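Local coordinates for protein DOA1 (Saccharomyces cerevisiae, PDB 3ODT) that probably binds ubiquitin through its WD40 beta-propeller domain, a kind of domain linked to control of F-box protein turnover, at residues 138-143 with 166-171; 159-164 with 185-190; 116-121 with 148-153; 120-125 with 142-147. All coordinates share one frame; numbering follows the deposited sequence.

Contact 1: 138-143 with 166-171; sequences LQAHNA and TIKLWQ
Leu-138 to His-141 and Thr-166 to Trp-170 run almost opposite ways, with end-to-end directions 161° apart, but the CA atoms of Leu-138 and Trp-170 are 7.8 Å apart, too far for backbone pairing. The contact joins two blades of a seven-bladed WD40 propeller. The last strand of one blade, 133-139, and the loop after it meet strand 167-171 of the next. Leu-138 CB sits over the six-membered ring of Trp-170 in a CH-pi contact, 3.5 Å from the centroid and only 6° off the normal. Leu-138 CD1 reaches the five-membered ring at Trp-170 CG, 3.9 Å away. Ala-140 CB approaches Trp-170 CH2 obliquely, at 3.3 Å. An alanine in place of Trp-170 would probably open a gap beneath Leu-138 and leave Thr-160 OG1 without its indole donor. That hydroxyl is hydrogen-bonded by both Trp-170 NE1 and His-141 NE2, while His-141 ND1 bonds to Asp-164 OD2. These four residues form the Asp-His-Thr-Trp tetrad known from WD40 repeats. Lys-168 CD lies over one face of the His-141 ring, 3.6 Å from its centroid. The lysine bends at its end (chi4 -69°), and its NZ bonds to Thr-178 OG1. Thr-166 OG1, itself bonded to Asp-164 OD1, meets the edge of the same ring in its plane, 3.2 Å from His-141 CE1.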
loop_
_atom_site.group_PDB
_atom_site.type_symbol
_atom_site.label_atom_id
_atom_site.label_comp_id
_atom_site.label_asym_id
_atom_site.label_seq_id
_atom_site.Cartn_x
_atom_site.Cartn_y
_atom_site.Cartn_z
ATOM N N LEU A 138 -17.704 -2.409 -6.097
ATOM C CA LEU A 138 -17.679 -3.606 -5.266
ATOM C C LEU A 138 -18.294 -3.276 -3.912
ATOM O O LEU A 138 -17.618 -2.827 -2.991
ATOM C CB LEU A 138 -16.242 -4.092 -5.087
ATOM C CG LEU A 138 -15.384 -4.249 -6.356
ATOM C CD1 LEU A 138 -14.070 -4.958 -6.074
ATOM C CD2 LEU A 138 -16.116 -4.983 -7.464
ATOM N N GLN A 139 -19.595 -3.503 -3.840
ATOM C CA GLN A 139 -20.440 -3.141 -2.722
ATOM C C GLN A 139 -20.987 -4.431 -2.087
ATOM O O GLN A 139 -21.763 -5.163 -2.712
ATOM C CB GLN A 139 -21.579 -2.228 -3.232
ATOM C CG GLN A 139 -22.380 -1.496 -2.135
ATOM C CD GLN A 139 -23.212 -0.319 -2.687
ATOM O OE1 GLN A 139 -22.660 0.667 -3.194
ATOM N NE2 GLN A 139 -24.538 -0.417 -2.577
ATOM N N ALA A 140 -20.555 -4.693 -0.856
ATOM C CA ALA A 140 -20.948 -5.893 -0.130
ATOM C C ALA A 140 -20.496 -5.844 1.331
ATOM O O ALA A 140 -21.235 -6.253 2.226
ATOM C CB ALA A 140 -20.397 -7.133 -0.816
ATOM N N HIS A 141 -19.284 -5.346 1.569
ATOM C CA HIS A 141 -18.754 -5.275 2.926
ATOM C C HIS A 141 -19.626 -4.397 3.818
ATOM O O HIS A 141 -20.241 -3.434 3.350
ATOM C CB HIS A 141 -17.332 -4.712 2.950
ATOM C CG HIS A 141 -16.289 -5.687 2.521
ATOM N ND1 HIS A 141 -15.938 -6.782 3.285
ATOM C CD2 HIS A 141 -15.487 -5.714 1.428
ATOM C CE1 HIS A 141 -14.985 -7.454 2.661
ATOM N NE2 HIS A 141 -14.693 -6.822 1.540
ATOM N N ASN A 142 -19.622 -4.708 5.115
ATOM C CA ASN A 142 -20.455 -4.022 6.094
ATOM C C ASN A 142 -19.740 -2.922 6.875
ATOM O O ASN A 142 -20.307 -2.340 7.788
ATOM C CB ASN A 142 -21.015 -5.043 7.100
ATOM C CG ASN A 142 -22.358 -4.650 7.630
ATOM O OD1 ASN A 142 -23.035 -3.795 7.055
ATOM N ND2 ASN A 142 -22.770 -5.279 8.728
ATOM N N ALA A 143 -18.492 -2.670 6.523
ATOM C CA ALA A 143 -17.663 -1.679 7.162
ATOM C C ALA A 143 -16.541 -1.303 6.204
ATOM O O ALA A 143 -16.441 -1.861 5.099
ATOM C CB ALA A 143 -17.098 -2.200 8.485
ATOM N N THR A 166 -13.563 -9.554 7.325
ATOM C CA THR A 166 -13.549 -10.500 6.215
ATOM C C THR A 166 -12.699 -9.989 5.062
ATOM O O THR A 166 -12.437 -8.775 4.933
ATOM C CB THR A 166 -14.953 -10.809 5.653
ATOM O OG1 THR A 166 -15.415 -9.685 4.882
ATOM C CG2 THR A 166 -15.967 -11.190 6.762
ATOM N N ILE A 167 -12.289 -10.945 4.235
ATOM C CA ILE A 167 -11.651 -10.730 2.934
ATOM C C ILE A 167 -12.653 -11.268 1.917
ATOM O O ILE A 167 -13.214 -12.334 2.147
ATOM C CB ILE A 167 -10.309 -11.481 2.843
ATOM C CG1 ILE A 167 -9.344 -10.871 3.869
ATOM C CG2 ILE A 167 -9.714 -11.369 1.461
ATOM C CD1 ILE A 167 -8.554 -11.861 4.606
ATOM N N LYS A 168 -12.898 -10.542 0.827
ATOM C CA LYS A 168 -13.804 -11.022 -0.203
ATOM C C LYS A 168 -13.093 -11.091 -1.532
ATOM O O LYS A 168 -12.364 -10.148 -1.893
ATOM C CB LYS A 168 -15.048 -10.138 -0.312
ATOM C CG LYS A 168 -16.017 -10.325 0.854
ATOM C CD LYS A 168 -17.153 -9.305 0.883
ATOM C CE LYS A 168 -18.011 -9.470 2.157
ATOM N NZ LYS A 168 -18.788 -10.725 2.153
ATOM N N LEU A 169 -13.322 -12.182 -2.256
ATOM C CA LEU A 169 -12.909 -12.349 -3.633
ATOM C C LEU A 169 -14.110 -12.094 -4.539
ATOM O O LEU A 169 -15.217 -12.578 -4.273
ATOM C CB LEU A 169 -12.402 -13.768 -3.831
ATOM C CG LEU A 169 -12.090 -14.210 -5.258
ATOM C CD1 LEU A 169 -10.907 -13.442 -5.826
ATOM C CD2 LEU A 169 -11.808 -15.713 -5.311
ATOM N N TRP A 170 -13.907 -11.285 -5.569
ATOM C CA TRP A 170 -14.955 -10.790 -6.453
ATOM C C TRP A 170 -14.647 -11.217 -7.860
ATOM O O TRP A 170 -13.482 -11.349 -8.233
ATOM C CB TRP A 170 -14.928 -9.258 -6.441
ATOM C CG TRP A 170 -15.068 -8.628 -5.118
ATOM C CD1 TRP A 170 -14.116 -8.560 -4.141
ATOM C CD2 TRP A 170 -16.225 -7.961 -4.604
ATOM N NE1 TRP A 170 -14.620 -7.899 -3.049
ATOM C CE2 TRP A 170 -15.911 -7.522 -3.305
ATOM C CE3 TRP A 170 -17.496 -7.674 -5.127
ATOM C CZ2 TRP A 170 -16.799 -6.806 -2.522
ATOM C CZ3 TRP A 170 -18.386 -6.970 -4.336
ATOM C CH2 TRP A 170 -18.025 -6.525 -3.051
ATOM N N GLN A 171 -15.688 -11.404 -8.662
ATOM C CA GLN A 171 -15.523 -11.486 -10.102
ATOM C C GLN A 171 -16.517 -10.513 -10.700
ATOM O O GLN A 171 -17.708 -10.535 -10.379
ATOM C CB GLN A 171 -15.717 -12.892 -10.621
ATOM C CG GLN A 171 -15.466 -13.004 -12.122
ATOM C CD GLN A 171 -15.186 -14.415 -12.567
ATOM O OE1 GLN A 171 -15.871 -15.369 -12.163
ATOM N NE2 GLN A 171 -14.202 -14.562 -13.453
#

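Contact 2: 159-164 with 185-190; sequences LTASAD and DVVRHL
Ala-161 CB lies at the middle of the tight part of this contact, touching Val-187 CG1 and Leu-190 CG, each at 3.7 Å. Leu-190 CD1 reaches past it to Leu-159, lying 3.5 Å from Leu-159 O and 3.8 Å from Leu-159 CG. The chi1 of -58° sets Leu-190 CG anti to its carbonyl carbon, over Ala-161. An alanine in place of Leu-190 would probably leave a gap beside Ala-161 and Leu-159 in this buried layer. Packing thins toward the partly exposed end, where Ala-163 CB and Val-186 CG2 are 4.1 Å apart. Between the two parts comes the one backbone bond of the contact, Val-187 N to Ser-162 O, at 3.0 Å and 167°. Val-187 O is buried and has no partner in the model. At the loose end Ser-162 OG accepts from Asp-164 N at 3.0 Å, an ST turn, and is also bonded to Ser-144 O. The two strands belong to adjacent blades of the WD40 propeller and run nearly antiparallel, at 154°. Strand 145-150 is the in-sheet neighbour of 159-162 and also reaches across, where Asp-147 OD2 accepts from Leu-190 N. Strand 197-202, next to 187-194 in its sheet, adds Phe-198 against Leu-159 and Ser-200 against Leu-190.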
loop_
_atom_site.group_PDB
_atom_site.type_symbol
_atom_site.label_atom_id
_atom_site.label_comp_id
_atom_site.label_asym_id
_atom_site.label_seq_id
_atom_site.Cartn_x
_atom_site.Cartn_y
_atom_site.Cartn_z
ATOM N N LEU A 159 -9.758 -8.618 -4.926
ATOM C CA LEU A 159 -9.730 -9.041 -3.525
ATOM C C LEU A 159 -9.800 -7.803 -2.625
ATOM O O LEU A 159 -9.105 -6.826 -2.861
ATOM C CB LEU A 159 -8.441 -9.801 -3.242
ATOM C CG LEU A 159 -8.421 -10.690 -2.003
ATOM C CD1 LEU A 159 -9.345 -11.901 -2.133
ATOM C CD2 LEU A 159 -6.982 -11.143 -1.740
ATOM N N THR A 160 -10.665 -7.843 -1.621
ATOM C CA THR A 160 -10.853 -6.727 -0.717
ATOM C C THR A 160 -10.723 -7.188 0.733
ATOM O O THR A 160 -11.052 -8.343 1.075
ATOM C CB THR A 160 -12.257 -6.095 -0.932
ATOM O OG1 THR A 160 -13.266 -7.102 -0.776
ATOM C CG2 THR A 160 -12.366 -5.472 -2.347
ATOM N N ALA A 161 -10.301 -6.261 1.579
ATOM C CA ALA A 161 -10.093 -6.469 3.000
ATOM C C ALA A 161 -10.856 -5.409 3.759
ATOM O O ALA A 161 -10.788 -4.214 3.420
ATOM C CB ALA A 161 -8.628 -6.315 3.326
ATOM N N SER A 162 -11.529 -5.816 4.827
ATOM C CA SER A 162 -12.448 -4.921 5.526
ATOM C C SER A 162 -12.401 -4.949 7.043
ATOM O O SER A 162 -12.032 -5.943 7.682
ATOM C CB SER A 162 -13.871 -5.206 5.008
ATOM O OG SER A 162 -14.888 -4.501 5.681
ATOM N N ALA A 163 -12.831 -3.830 7.633
ATOM C CA ALA A 163 -13.073 -3.730 9.060
ATOM C C ALA A 163 -14.181 -4.663 9.520
ATOM O O ALA A 163 -14.356 -4.860 10.736
ATOM C CB ALA A 163 -13.417 -2.263 9.441
ATOM N N ASP A 164 -14.921 -5.254 8.573
ATOM C CA ASP A 164 -15.954 -6.217 8.962
ATOM C C ASP A 164 -15.361 -7.603 9.253
ATOM O O ASP A 164 -16.076 -8.550 9.523
ATOM C CB ASP A 164 -17.115 -6.262 7.948
ATOM C CG ASP A 164 -16.749 -6.910 6.615
ATOM O OD1 ASP A 164 -15.656 -7.484 6.468
ATOM O OD2 ASP A 164 -17.574 -6.824 5.680
ATOM N N ASP A 185 -10.569 -9.797 13.475
ATOM C CA ASP A 185 -10.374 -8.385 13.718
ATOM C C ASP A 185 -10.305 -7.722 12.351
ATOM O O ASP A 185 -10.359 -8.389 11.312
ATOM C CB ASP A 185 -9.071 -8.146 14.486
ATOM C CG ASP A 185 -9.071 -6.849 15.315
ATOM O OD1 ASP A 185 -9.834 -5.890 15.021
ATOM O OD2 ASP A 185 -8.229 -6.773 16.242
ATOM N N VAL A 186 -10.212 -6.406 12.369
ATOM C CA VAL A 186 -10.168 -5.596 11.166
ATOM C C VAL A 186 -9.044 -6.077 10.255
ATOM O O VAL A 186 -7.913 -6.245 10.709
ATOM C CB VAL A 186 -9.892 -4.149 11.574
ATOM C CG1 VAL A 186 -9.583 -3.293 10.357
ATOM C CG2 VAL A 186 -11.036 -3.585 12.458
ATOM N N VAL A 187 -9.347 -6.318 8.981
ATOM C CA VAL A 187 -8.304 -6.689 7.999
ATOM C C VAL A 187 -7.834 -5.420 7.305
ATOM O O VAL A 187 -8.655 -4.646 6.792
ATOM C CB VAL A 187 -8.799 -7.719 6.981
ATOM C CG1 VAL A 187 -7.623 -8.295 6.231
ATOM C CG2 VAL A 187 -9.524 -8.841 7.706
ATOM N N ARG A 188 -6.525 -5.189 7.333
ATOM C CA ARG A 188 -5.971 -3.915 6.932
ATOM C C ARG A 188 -5.305 -3.917 5.556
ATOM O O ARG A 188 -5.248 -2.884 4.876
ATOM C CB ARG A 188 -4.937 -3.468 7.953
ATOM C CG ARG A 188 -5.496 -3.098 9.322
ATOM C CD ARG A 188 -6.379 -1.906 9.253
ATOM N NE ARG A 188 -5.718 -0.618 8.958
ATOM C CZ ARG A 188 -5.587 0.392 9.813
ATOM N NH1 ARG A 188 -5.990 0.271 11.094
ATOM N NH2 ARG A 188 -5.032 1.529 9.394
ATOM N N HIS A 189 -4.759 -5.055 5.145
ATOM C CA HIS A 189 -4.017 -5.046 3.890
ATOM C C HIS A 189 -3.870 -6.417 3.277
ATOM O O HIS A 189 -3.974 -7.441 3.956
ATOM C CB HIS A 189 -2.629 -4.380 4.073
ATOM C CG HIS A 189 -2.271 -3.476 2.931
ATOM N ND1 HIS A 189 -2.902 -2.272 2.709
ATOM C CD2 HIS A 189 -1.361 -3.609 1.932
ATOM C CE1 HIS A 189 -2.400 -1.709 1.628
ATOM N NE2 HIS A 189 -1.467 -2.505 1.125
ATOM N N LEU A 190 -3.592 -6.412 1.981
ATOM C CA LEU A 190 -3.503 -7.602 1.171
ATOM C C LEU A 190 -2.303 -7.547 0.236
ATOM O O LEU A 190 -1.955 -6.481 -0.268
ATOM C CB LEU A 190 -4.762 -7.754 0.332
ATOM C CG LEU A 190 -6.128 -7.827 1.012
ATOM C CD1 LEU A 190 -7.237 -7.658 -0.007
ATOM C CD2 LEU A 190 -6.248 -9.152 1.734
#

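Contact 3: 116-121 with 148-153; sequences VVISGS and AKVVSF
Ser-119, whose carbonyl O lies 3.9 Å from Ala-148 CB, has its OG gripped on its own blade by His-103 and Trp-129. Both bond through their side-chain nitrogens, NE2 and NE1, as in the structural tetrad of WD40 repeats. The contact itself is apolar and packs two adjacent blades of the propeller. Strand 116-121 is second in its sheet and 145-150 first in the next. The segments 116-121 and 148-150 run nearly antiparallel, at 162°, with axes 6.1 Å apart at their closest. Ile-118 does most of the touching. Its CG1 is anti to the backbone N (chi1 -171°) and meets Ala-148 CB at 3.6 Å. Ile-118 CD1 continues over the same methyl, 3.7 Å from Ala-148 CB. The other branch, Ile-118 CG2, lies 3.9 Å from Val-150 CG2. Ile-118 CG2 also covers Ala-148 O, a buried carbonyl oxygen with no partner in the model. Lys-149 points its CB away from strand 116-121 and forms a salt bridge with Asp-147. Phe-158 of strand 157-162, next to 145-150 in its sheet, also touches Ile-118. The chain turns a corner at Val-151, which brings Phe-153 to Val-116. Toward that end Val-150 CG2 meets Val-116 CG1 at 4.0 Å, and Val-116 CG2 touches Phe-153 CB at 4.2 Å.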
loop_
_atom_site.group_PDB
_atom_site.type_symbol
_atom_site.label_atom_id
_atom_site.label_comp_id
_atom_site.label_asym_id
_atom_site.label_seq_id
_atom_site.Cartn_x
_atom_site.Cartn_y
_atom_site.Cartn_z
ATOM N N VAL A 116 -5.562 -1.237 -14.748
ATOM C CA VAL A 116 -6.690 -1.190 -13.824
ATOM C C VAL A 116 -6.301 -0.463 -12.552
ATOM O O VAL A 116 -5.276 -0.756 -11.969
ATOM C CB VAL A 116 -7.186 -2.617 -13.453
ATOM C CG1 VAL A 116 -8.389 -2.527 -12.508
ATOM C CG2 VAL A 116 -7.537 -3.374 -14.710
ATOM N N VAL A 117 -7.121 0.496 -12.139
ATOM C CA VAL A 117 -6.961 1.110 -10.832
ATOM C C VAL A 117 -8.003 0.484 -9.916
ATOM O O VAL A 117 -9.176 0.343 -10.283
ATOM C CB VAL A 117 -7.201 2.630 -10.876
ATOM C CG1 VAL A 117 -7.025 3.256 -9.492
ATOM C CG2 VAL A 117 -6.248 3.258 -11.864
ATOM N N ILE A 118 -7.597 0.092 -8.715
ATOM C CA ILE A 118 -8.567 -0.362 -7.735
ATOM C C ILE A 118 -8.358 0.385 -6.432
ATOM O O ILE A 118 -7.227 0.517 -5.947
ATOM C CB ILE A 118 -8.580 -1.910 -7.570
ATOM C CG1 ILE A 118 -9.757 -2.352 -6.695
ATOM C CG2 ILE A 118 -7.256 -2.434 -7.069
ATOM C CD1 ILE A 118 -9.950 -3.861 -6.638
ATOM N N SER A 119 -9.464 0.896 -5.883
ATOM C CA SER A 119 -9.432 1.757 -4.710
ATOM C C SER A 119 -10.293 1.151 -3.596
ATOM O O SER A 119 -11.320 0.493 -3.855
ATOM C CB SER A 119 -9.943 3.160 -5.061
ATOM O OG SER A 119 -11.228 3.068 -5.659
ATOM N N GLY A 120 -9.835 1.341 -2.355
ATOM C CA GLY A 120 -10.570 0.957 -1.166
ATOM C C GLY A 120 -11.006 2.191 -0.424
ATOM O O GLY A 120 -10.280 3.186 -0.369
ATOM N N SER A 121 -12.179 2.122 0.201
ATOM C CA SER A 121 -12.724 3.290 0.885
ATOM C C SER A 121 -13.492 3.013 2.158
ATOM O O SER A 121 -14.141 1.960 2.335
ATOM C CB SER A 121 -13.606 4.064 -0.122
ATOM O OG SER A 121 -14.350 5.144 0.449
ATOM N N ALA A 148 -7.780 -3.154 -1.307
ATOM C CA ALA A 148 -8.348 -3.772 -2.492
ATOM C C ALA A 148 -7.209 -3.995 -3.479
ATOM O O ALA A 148 -6.338 -3.117 -3.691
ATOM C CB ALA A 148 -9.457 -2.883 -3.127
ATOM N N LYS A 149 -7.207 -5.176 -4.073
ATOM C CA LYS A 149 -6.158 -5.593 -5.002
ATOM C C LYS A 149 -6.746 -6.333 -6.184
ATOM O O LYS A 149 -7.774 -7.023 -6.065
ATOM C CB LYS A 149 -5.168 -6.506 -4.301
ATOM C CG LYS A 149 -4.341 -5.852 -3.217
ATOM C CD LYS A 149 -3.406 -4.788 -3.760
ATOM C CE LYS A 149 -2.189 -4.575 -2.854
ATOM N NZ LYS A 149 -2.458 -3.730 -1.676
ATOM N N VAL A 150 -6.080 -6.199 -7.313
ATOM C CA VAL A 150 -6.419 -6.973 -8.477
ATOM C C VAL A 150 -5.802 -8.378 -8.327
ATOM O O VAL A 150 -4.604 -8.524 -8.084
ATOM C CB VAL A 150 -5.859 -6.304 -9.751
ATOM C CG1 VAL A 150 -6.080 -7.221 -10.967
ATOM C CG2 VAL A 150 -6.516 -4.948 -9.972
ATOM N N VAL A 151 -6.626 -9.403 -8.465
ATOM C CA VAL A 151 -6.140 -10.780 -8.508
ATOM C C VAL A 151 -5.776 -11.142 -9.952
ATOM O O VAL A 151 -4.679 -11.622 -10.233
ATOM C CB VAL A 151 -7.203 -11.724 -7.957
ATOM C CG1 VAL A 151 -6.781 -13.186 -8.158
ATOM C CG2 VAL A 151 -7.429 -11.432 -6.469
ATOM N N SER A 152 -6.701 -10.887 -10.867
ATOM C CA SER A 152 -6.502 -11.163 -12.288
ATOM C C SER A 152 -7.237 -10.125 -13.140
ATOM O O SER A 152 -8.476 -10.052 -13.109
ATOM C CB SER A 152 -7.019 -12.554 -12.633
ATOM O OG SER A 152 -7.054 -12.717 -14.038
ATOM N N PHE A 153 -6.487 -9.329 -13.909
ATOM C CA PHE A 153 -7.126 -8.315 -14.753
ATOM C C PHE A 153 -7.952 -8.997 -15.844
ATOM O O PHE A 153 -9.010 -8.510 -16.217
ATOM C CB PHE A 153 -6.113 -7.307 -15.354
ATOM C CG PHE A 153 -5.499 -7.756 -16.642
ATOM C CD1 PHE A 153 -6.075 -7.416 -17.856
ATOM C CD2 PHE A 153 -4.366 -8.552 -16.639
ATOM C CE1 PHE A 153 -5.530 -7.841 -19.037
ATOM C CE2 PHE A 153 -3.797 -8.984 -17.833
ATOM C CZ PHE A 153 -4.378 -8.631 -19.032
#

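Contact 4: 120-125 with 142-147; sequences GSWDKT and NASVWD
Val-145 N donates to Ser-121 O at 3.0 Å and 165°, the one backbone hydrogen bond between the segments. The same oxygen accepts from Lys-124 N at 3.1 Å, which closes a type I turn from Ser-121 to Lys-124. The two N-H groups reach Ser-121 O from opposite faces of its plane. Side-chain bonds stiffen the turn from within. Ser-121 OG accepts from Asp-123 N, an ST turn. Asp-123 OD1 accepts from both Thr-125 N and Thr-125 OG1, the first of these making an Asx turn. Asp-123 OD2, the other carboxylate oxygen, bonds to His-103 ND1. It thereby supplies the aspartate of the WD40 tetrad in its blade. The turn links the second and third strands of that blade, and it leans on the first strand of the next blade in the propeller and the loop before it. The aromatic contact is T-shaped. The edge of Trp-122 meets the face of Trp-146, with planes at 75° and the five- and six-membered centroids 4.7 Å apart. Trp-122 NE1 comes to 3.5 Å from Trp-146 CH2. Trp-146 also makes a cation-pi contact with Arg-188. The remaining contacts are van der Waals. Lys-124, extended beyond CG, packs against the loop, with its CG 3.6 Å from Ala-143 C and its CD 3.7 Å from Asn-142 O. Val-145 CG2 presses on Lys-124 O at 3.5 Å. Ser-144 OG lies beside the indole, 3.5 Å from Trp-122 CD1.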
loop_
_atom_site.group_PDB
_atom_site.type_symbol
_atom_site.label_atom_id
_atom_site.label_comp_id
_atom_site.label_asym_id
_atom_site.label_seq_id
_atom_site.Cartn_x
_atom_site.Cartn_y
_atom_site.Cartn_z
ATOM N N GLY A 120 -9.835 1.341 -2.355
ATOM C CA GLY A 120 -10.570 0.957 -1.166
ATOM C C GLY A 120 -11.006 2.191 -0.424
ATOM O O GLY A 120 -10.280 3.186 -0.369
ATOM N N SER A 121 -12.179 2.122 0.201
ATOM C CA SER A 121 -12.724 3.290 0.885
ATOM C C SER A 121 -13.492 3.013 2.158
ATOM O O SER A 121 -14.141 1.960 2.335
ATOM C CB SER A 121 -13.606 4.064 -0.122
ATOM O OG SER A 121 -14.350 5.144 0.449
ATOM N N TRP A 122 -13.486 4.007 3.031
ATOM C CA TRP A 122 -14.316 3.975 4.228
ATOM C C TRP A 122 -15.800 4.054 3.919
ATOM O O TRP A 122 -16.638 3.908 4.835
ATOM C CB TRP A 122 -13.941 5.117 5.156
ATOM C CG TRP A 122 -12.619 4.943 5.784
ATOM C CD1 TRP A 122 -11.790 3.876 5.639
ATOM C CD2 TRP A 122 -11.969 5.847 6.673
ATOM N NE1 TRP A 122 -10.664 4.051 6.414
ATOM C CE2 TRP A 122 -10.749 5.255 7.053
ATOM C CE3 TRP A 122 -12.292 7.106 7.180
ATOM C CZ2 TRP A 122 -9.849 5.875 7.907
ATOM C CZ3 TRP A 122 -11.395 7.726 8.032
ATOM C CH2 TRP A 122 -10.182 7.116 8.374
ATOM N N ASP A 123 -16.136 4.301 2.644
ATOM C CA ASP A 123 -17.548 4.249 2.211
ATOM C C ASP A 123 -18.057 2.805 2.095
ATOM O O ASP A 123 -19.206 2.564 1.742
ATOM C CB ASP A 123 -17.824 5.056 0.928
ATOM C CG ASP A 123 -17.227 4.448 -0.311
ATOM O OD1 ASP A 123 -16.742 3.305 -0.268
ATOM O OD2 ASP A 123 -17.279 5.143 -1.358
ATOM N N LYS A 124 -17.194 1.860 2.429
ATOM C CA LYS A 124 -17.489 0.408 2.517
ATOM C C LYS A 124 -17.491 -0.297 1.182
ATOM O O LYS A 124 -17.907 -1.398 1.099
ATOM C CB LYS A 124 -18.790 0.119 3.285
ATOM C CG LYS A 124 -18.874 0.853 4.588
ATOM C CD LYS A 124 -20.182 0.480 5.336
ATOM C CE LYS A 124 -20.290 1.337 6.592
ATOM N NZ LYS A 124 -21.700 1.517 7.004
ATOM N N THR A 125 -16.961 0.403 0.182
ATOM C CA THR A 125 -16.789 -0.178 -1.136
ATOM C C THR A 125 -15.340 -0.180 -1.590
ATOM O O THR A 125 -14.492 0.523 -1.033
ATOM C CB THR A 125 -17.598 0.603 -2.222
ATOM O OG1 THR A 125 -16.909 1.821 -2.557
ATOM C CG2 THR A 125 -19.012 0.913 -1.749
ATOM N N ASN A 142 -19.622 -4.708 5.115
ATOM C CA ASN A 142 -20.455 -4.022 6.094
ATOM C C ASN A 142 -19.740 -2.922 6.875
ATOM O O ASN A 142 -20.307 -2.340 7.788
ATOM C CB ASN A 142 -21.015 -5.043 7.100
ATOM C CG ASN A 142 -22.358 -4.650 7.630
ATOM O OD1 ASN A 142 -23.035 -3.795 7.055
ATOM N ND2 ASN A 142 -22.770 -5.279 8.728
ATOM N N ALA A 143 -18.492 -2.670 6.523
ATOM C CA ALA A 143 -17.663 -1.679 7.162
ATOM C C ALA A 143 -16.541 -1.303 6.204
ATOM O O ALA A 143 -16.441 -1.861 5.099
ATOM C CB ALA A 143 -17.098 -2.200 8.485
ATOM N N SER A 144 -15.732 -0.343 6.624
ATOM C CA SER A 144 -14.697 0.226 5.771
ATOM C C SER A 144 -13.880 -0.843 5.077
ATOM O O SER A 144 -13.548 -1.863 5.673
ATOM C CB SER A 144 -13.775 1.100 6.604
ATOM O OG SER A 144 -14.497 2.195 7.107
ATOM N N VAL A 145 -13.530 -0.566 3.838
ATOM C CA VAL A 145 -12.667 -1.403 3.031
ATOM C C VAL A 145 -11.266 -0.792 3.074
ATOM O O VAL A 145 -10.989 0.259 2.487
ATOM C CB VAL A 145 -13.201 -1.507 1.600
ATOM C CG1 VAL A 145 -12.191 -2.238 0.710
ATOM C CG2 VAL A 145 -14.554 -2.216 1.585
ATOM N N TRP A 146 -10.403 -1.440 3.847
ATOM C CA TRP A 146 -9.062 -0.930 4.081
ATOM C C TRP A 146 -8.118 -1.199 2.927
ATOM O O TRP A 146 -7.132 -0.455 2.747
ATOM C CB TRP A 146 -8.491 -1.552 5.345
ATOM C CG TRP A 146 -8.940 -0.799 6.567
ATOM C CD1 TRP A 146 -9.831 -1.217 7.515
ATOM C CD2 TRP A 146 -8.502 0.497 6.965
ATOM N NE1 TRP A 146 -9.963 -0.254 8.488
ATOM C CE2 TRP A 146 -9.147 0.800 8.179
ATOM C CE3 TRP A 146 -7.577 1.411 6.434
ATOM C CZ2 TRP A 146 -8.934 1.991 8.856
ATOM C CZ3 TRP A 146 -7.369 2.605 7.112
ATOM C CH2 TRP A 146 -8.035 2.869 8.326
ATOM N N ASP A 147 -8.373 -2.252 2.144
ATOM C CA ASP A 147 -7.530 -2.538 0.994
ATOM C C ASP A 147 -8.294 -3.267 -0.090
ATOM O O ASP A 147 -9.288 -3.918 0.166
ATOM C CB ASP A 147 -6.290 -3.334 1.408
ATOM C CG ASP A 147 -5.186 -3.267 0.349
ATOM O OD1 ASP A 147 -5.148 -2.294 -0.425
ATOM O OD2 ASP A 147 -4.372 -4.218 0.261
#

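All four contacts join adjacent blades of the propeller. Contacts 2 and 3 are buried and mostly aliphatic. Contacts 1 and 4 are only partly buried and rely on aromatic rings, with a loop in contact 1 and a tight turn in contact 4. Contacts 3 and 4 hold the same two strands, 116-121 and 145-150. Contact 3 is their apolar length, whereas contact 4 is the end with the turn and the tryptophan pair. Contact 1 lies farther out, on strands 133-139 and 167-171. It meets contact 2 at Thr-160, the tetrad hydroxyl on strand 157-162. Contacts 2 and 4 meet through Ala-163 N with Ser-144 O and Leu-190 N with Asp-147 OD2.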